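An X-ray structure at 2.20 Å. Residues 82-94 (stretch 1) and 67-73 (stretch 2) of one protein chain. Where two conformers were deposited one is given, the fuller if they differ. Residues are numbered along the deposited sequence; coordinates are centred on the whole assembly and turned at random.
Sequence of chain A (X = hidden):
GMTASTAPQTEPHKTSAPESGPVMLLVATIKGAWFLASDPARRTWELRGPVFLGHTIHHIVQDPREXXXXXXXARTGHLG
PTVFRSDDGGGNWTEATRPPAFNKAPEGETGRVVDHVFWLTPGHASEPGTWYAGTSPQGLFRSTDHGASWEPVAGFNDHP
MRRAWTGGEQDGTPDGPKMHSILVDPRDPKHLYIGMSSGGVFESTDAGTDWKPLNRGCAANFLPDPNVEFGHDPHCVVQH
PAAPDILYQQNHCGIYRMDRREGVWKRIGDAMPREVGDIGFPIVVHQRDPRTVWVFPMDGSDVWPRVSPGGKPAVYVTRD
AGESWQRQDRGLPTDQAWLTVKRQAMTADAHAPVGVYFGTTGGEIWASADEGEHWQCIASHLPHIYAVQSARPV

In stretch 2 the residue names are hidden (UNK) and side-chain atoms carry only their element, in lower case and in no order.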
# COMPACT_ATOMS: atom_id res chain seq x y z
N THR A 82 -5.32 -9.46 -14.64
CA THR A 82 -6.70 -9.62 -14.17
C THR A 82 -6.83 -9.46 -12.66
O THR A 82 -5.84 -9.21 -11.95
CB THR A 82 -7.27 -11.03 -14.57
OG1 THR A 82 -8.69 -11.07 -14.35
CG2 THR A 82 -6.61 -12.19 -13.81
N VAL A 83 -8.07 -9.58 -12.19
CA VAL A 83 -8.42 -9.61 -10.78
C VAL A 83 -9.20 -10.91 -10.53
O VAL A 83 -10.20 -11.19 -11.21
CB VAL A 83 -9.27 -8.39 -10.34
CG1 VAL A 83 -9.56 -8.47 -8.85
CG2 VAL A 83 -8.55 -7.07 -10.65
N PHE A 84 -8.73 -11.72 -9.59
CA PHE A 84 -9.48 -12.91 -9.16
C PHE A 84 -10.32 -12.51 -7.94
O PHE A 84 -9.89 -11.67 -7.15
CB PHE A 84 -8.56 -14.07 -8.79
CG PHE A 84 -7.81 -14.65 -9.95
CD1 PHE A 84 -8.41 -15.58 -10.78
CD2 PHE A 84 -6.48 -14.27 -10.19
CE1 PHE A 84 -7.71 -16.14 -11.85
CE2 PHE A 84 -5.78 -14.82 -11.25
CZ PHE A 84 -6.40 -15.75 -12.10
N ARG A 85 -11.51 -13.09 -7.82
CA ARG A 85 -12.40 -12.80 -6.70
C ARG A 85 -12.76 -14.10 -5.99
O ARG A 85 -12.85 -15.16 -6.60
CB ARG A 85 -13.68 -12.08 -7.18
CG ARG A 85 -14.88 -12.97 -7.58
CD ARG A 85 -15.99 -12.21 -8.34
NE ARG A 85 -15.61 -12.19 -9.74
CZ ARG A 85 -16.10 -12.94 -10.73
NH1 ARG A 85 -17.13 -13.79 -10.58
NH2 ARG A 85 -15.57 -12.79 -11.94
N SER A 86 -12.97 -13.99 -4.68
CA SER A 86 -13.42 -15.09 -3.85
C SER A 86 -14.55 -14.60 -2.99
O SER A 86 -14.47 -13.47 -2.51
CB SER A 86 -12.31 -15.57 -2.94
OG SER A 86 -12.78 -16.64 -2.16
N ASP A 87 -15.61 -15.40 -2.84
CA ASP A 87 -16.74 -15.05 -1.94
C ASP A 87 -16.87 -16.05 -0.76
O ASP A 87 -17.88 -16.04 -0.07
CB ASP A 87 -18.06 -14.88 -2.71
CG ASP A 87 -18.55 -16.17 -3.37
OD1 ASP A 87 -17.87 -17.22 -3.31
OD2 ASP A 87 -19.65 -16.12 -3.96
N ASP A 88 -15.83 -16.84 -0.52
CA ASP A 88 -15.82 -17.84 0.55
C ASP A 88 -14.48 -17.79 1.29
O ASP A 88 -13.89 -18.81 1.56
CB ASP A 88 -16.13 -19.24 -0.03
CG ASP A 88 -15.14 -19.68 -1.11
OD1 ASP A 88 -14.23 -18.90 -1.48
OD2 ASP A 88 -15.29 -20.81 -1.59
N GLY A 89 -14.01 -16.58 1.57
CA GLY A 89 -12.78 -16.33 2.31
C GLY A 89 -11.50 -16.93 1.78
O GLY A 89 -10.62 -17.26 2.57
N GLY A 90 -11.42 -17.08 0.45
CA GLY A 90 -10.25 -17.64 -0.24
C GLY A 90 -10.31 -19.09 -0.68
O GLY A 90 -9.34 -19.60 -1.20
N GLY A 91 -11.45 -19.76 -0.50
CA GLY A 91 -11.58 -21.16 -0.92
C GLY A 91 -11.80 -21.43 -2.40
O GLY A 91 -11.67 -22.57 -2.85
N ASN A 92 -12.20 -20.42 -3.14
CA ASN A 92 -12.43 -20.51 -4.57
C ASN A 92 -12.08 -19.15 -5.16
O ASN A 92 -12.39 -18.11 -4.55
CB ASN A 92 -13.89 -20.82 -4.90
CG ASN A 92 -14.28 -22.28 -4.65
OD1 ASN A 92 -13.54 -23.21 -4.97
ND2 ASN A 92 -15.49 -22.48 -4.12
N TRP A 93 -11.47 -19.14 -6.33
CA TRP A 93 -11.08 -17.90 -7.01
C TRP A 93 -11.63 -17.93 -8.43
O TRP A 93 -11.56 -18.95 -9.09
CB TRP A 93 -9.56 -17.73 -6.96
CG TRP A 93 -9.02 -17.56 -5.54
CD1 TRP A 93 -8.52 -18.54 -4.73
CD2 TRP A 93 -8.92 -16.34 -4.79
NE1 TRP A 93 -8.12 -18.02 -3.53
CE2 TRP A 93 -8.35 -16.67 -3.54
CE3 TRP A 93 -9.23 -15.00 -5.06
CZ2 TRP A 93 -8.11 -15.70 -2.55
CZ3 TRP A 93 -9.00 -14.05 -4.08
CH2 TRP A 93 -8.43 -14.40 -2.85
N THR A 94 -12.23 -16.82 -8.88
CA THR A 94 -12.76 -16.70 -10.23
C THR A 94 -12.19 -15.44 -10.86
O THR A 94 -12.19 -14.38 -10.25
CB THR A 94 -14.30 -16.63 -10.26
OG1 THR A 94 -14.84 -17.73 -9.54
CG2 THR A 94 -14.83 -16.67 -11.70
N UNK A 67 -16.20 -9.79 5.16
CA UNK A 67 -14.91 -10.53 5.28
C UNK A 67 -14.75 -11.80 4.44
O UNK A 67 -13.63 -12.20 4.18
c UNK A 67 -14.87 -10.89 6.77
c UNK A 67 -16.81 -9.59 6.48
c UNK A 67 -15.67 -9.85 7.42
N UNK A 68 -15.85 -12.44 4.06
CA UNK A 68 -15.83 -13.62 3.21
C UNK A 68 -15.37 -13.29 1.76
O UNK A 68 -14.98 -14.16 1.02
c UNK A 68 -18.46 -13.62 2.63
c UNK A 68 -17.22 -14.32 3.26
o UNK A 68 -18.65 -11.97 4.45
c UNK A 68 -19.17 -12.51 3.45
o UNK A 68 -20.31 -12.19 3.05
N UNK A 69 -15.39 -12.00 1.39
CA UNK A 69 -14.98 -11.56 0.06
C UNK A 69 -13.53 -11.06 0.01
O UNK A 69 -13.11 -10.31 0.91
c UNK A 69 -20.06 -11.01 -2.51
c UNK A 69 -18.23 -9.88 -1.24
n UNK A 69 -21.36 -11.30 -2.57
n UNK A 69 -19.61 -10.33 -1.45
c UNK A 69 -17.35 -10.94 -0.62
c UNK A 69 -15.92 -10.46 -0.43
n UNK A 69 -19.25 -11.44 -3.49
N UNK A 70 -12.79 -11.51 -1.01
CA UNK A 70 -11.41 -11.10 -1.25
C UNK A 70 -11.14 -10.93 -2.73
O UNK A 70 -11.71 -11.65 -3.55
c UNK A 70 -10.41 -12.13 -0.79
se UNK A 70 -8.88 -13.59 1.06
c UNK A 70 -9.41 -13.97 2.86
c UNK A 70 -10.50 -12.56 0.65
N UNK A 71 -10.26 -9.97 -3.05
CA UNK A 71 -9.79 -9.70 -4.41
C UNK A 71 -8.28 -9.86 -4.42
O UNK A 71 -7.63 -9.60 -3.42
c UNK A 71 -11.89 -6.78 -5.98
c UNK A 71 -10.19 -8.33 -4.94
c UNK A 71 -11.70 -8.08 -5.22
c UNK A 71 -12.39 -9.21 -6.00
N UNK A 72 -7.78 -10.33 -5.55
CA UNK A 72 -6.38 -10.60 -5.79
C UNK A 72 -5.97 -10.11 -7.19
O UNK A 72 -6.45 -10.64 -8.16
se UNK A 72 -4.55 -14.42 -6.18
c UNK A 72 -4.74 -12.54 -6.09
c UNK A 72 -4.97 -14.95 -4.39
c UNK A 72 -6.14 -12.10 -5.68
N UNK A 73 -5.11 -9.09 -7.26
CA UNK A 73 -4.56 -8.56 -8.52
C UNK A 73 -3.45 -9.53 -8.98
O UNK A 73 -2.51 -9.84 -8.23
c UNK A 73 -4.04 -7.11 -8.31
O HOH W 1 -20.22 -13.85 0.15
O HOH W 2 -16.18 -11.62 -3.97
O HOH W 3 -21.14 -13.55 -5.10

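Position 67 carries three side-chain carbons that close a ring onto its own backbone N, and none of them reaches stretch 1. That closure defines proline, so the residue is Pro67. Its CA-to-CB bond points away from stretch 1, and the nearest approach of the side chain, Pro67 CB to Gly89 CA, is 7.3 Å.

Position 68 has three side-chain carbons in a row, the third bearing two oxygens, and its backbone O meets Gly89 N. A carboxylate on a two-carbon arm makes it Glu68. Gly89 N donates to Glu68 O at 2.7 Å with an N-H...O angle of 159°. The end of the side chain leads away from stretch 1, yet water 1 links it weakly, donating to Glu68 OE2 at 3.3 Å and to Asp87 O at 3.2 Å.

At position 69 three carbons lead to a nitrogen, then to a carbon carrying two more nitrogens, one of them near Asp87 CB. This is a guanidinium, and the residue is Arg69. Its NH1 lies 3.7 Å from Asp87 CB, and the polar links to stretch 1 run through solvent: NH1 donates to water 2 at 3.1 Å, which in turn donates to Ser86 O at 2.9 Å. Water 3 similarly accepts from Arg69 NH1 (3.3 Å) and donates to Asp87 OD2 (3.2 Å).

Position 70 shows an unbranched chain of two carbons, a selenium and a terminal carbon; its CB packs 3.6 Å from Trp93 CH2. The selenium identifies selenomethionine, Met70. The terminal CE reaches within 3.5 Å of Gly89 O. An ideal CB built on Gly90 would lie 3.9 Å from Met70 SE; independently, the backbone angles of Gly90 would jam such an atom against the preceding carbonyl oxygen.

Position 71 has four carbons, forked at the second, and no heteroatom; a carbon at the end of the fork lies near Arg85 CB. This is Leu71. Its CD2 approaches Arg85 CB to 3.4 Å, and Leu71 CB lies 4.0 Å from Val83 CG1, all on the same sheet face.

Position 72 repeats the two-carbon, selenium, one-carbon pattern, its terminal carbon over one face of the Trp93 six-membered ring, and is therefore Met72. Its chi3 of -60° contrasts with the extended end of Met70. CE sits 3.8 Å from the Trp93 ring centroid and 13° off the normal, a CH-pi contact.

Position 73 has a single side-chain carbon and pairs with Val83, CA to CA 4.6 Å; it is Ala73.

The contact is an antiparallel strand pairing, with axes at 157°, that buries 711 Å² in total. Ser86 N donates to Met70 O (2.9 Å) and Met70 N to Ser86 O (3.0 Å); Phe84 N donates to Met72 O (2.9 Å) and Met72 N to Phe84 O (3.0 Å). These reciprocal bonds set the register and place Phe84, Ser86, Met70 and Met72 on one face. Beyond the strand, the Asp88-Gly91 type I' turn helps bring the chain back, and Trp93 packs against both selenomethionines, adding a hydrophobic layer to the backbone ladder.

Stretch 2 (67-73) PERMLMA
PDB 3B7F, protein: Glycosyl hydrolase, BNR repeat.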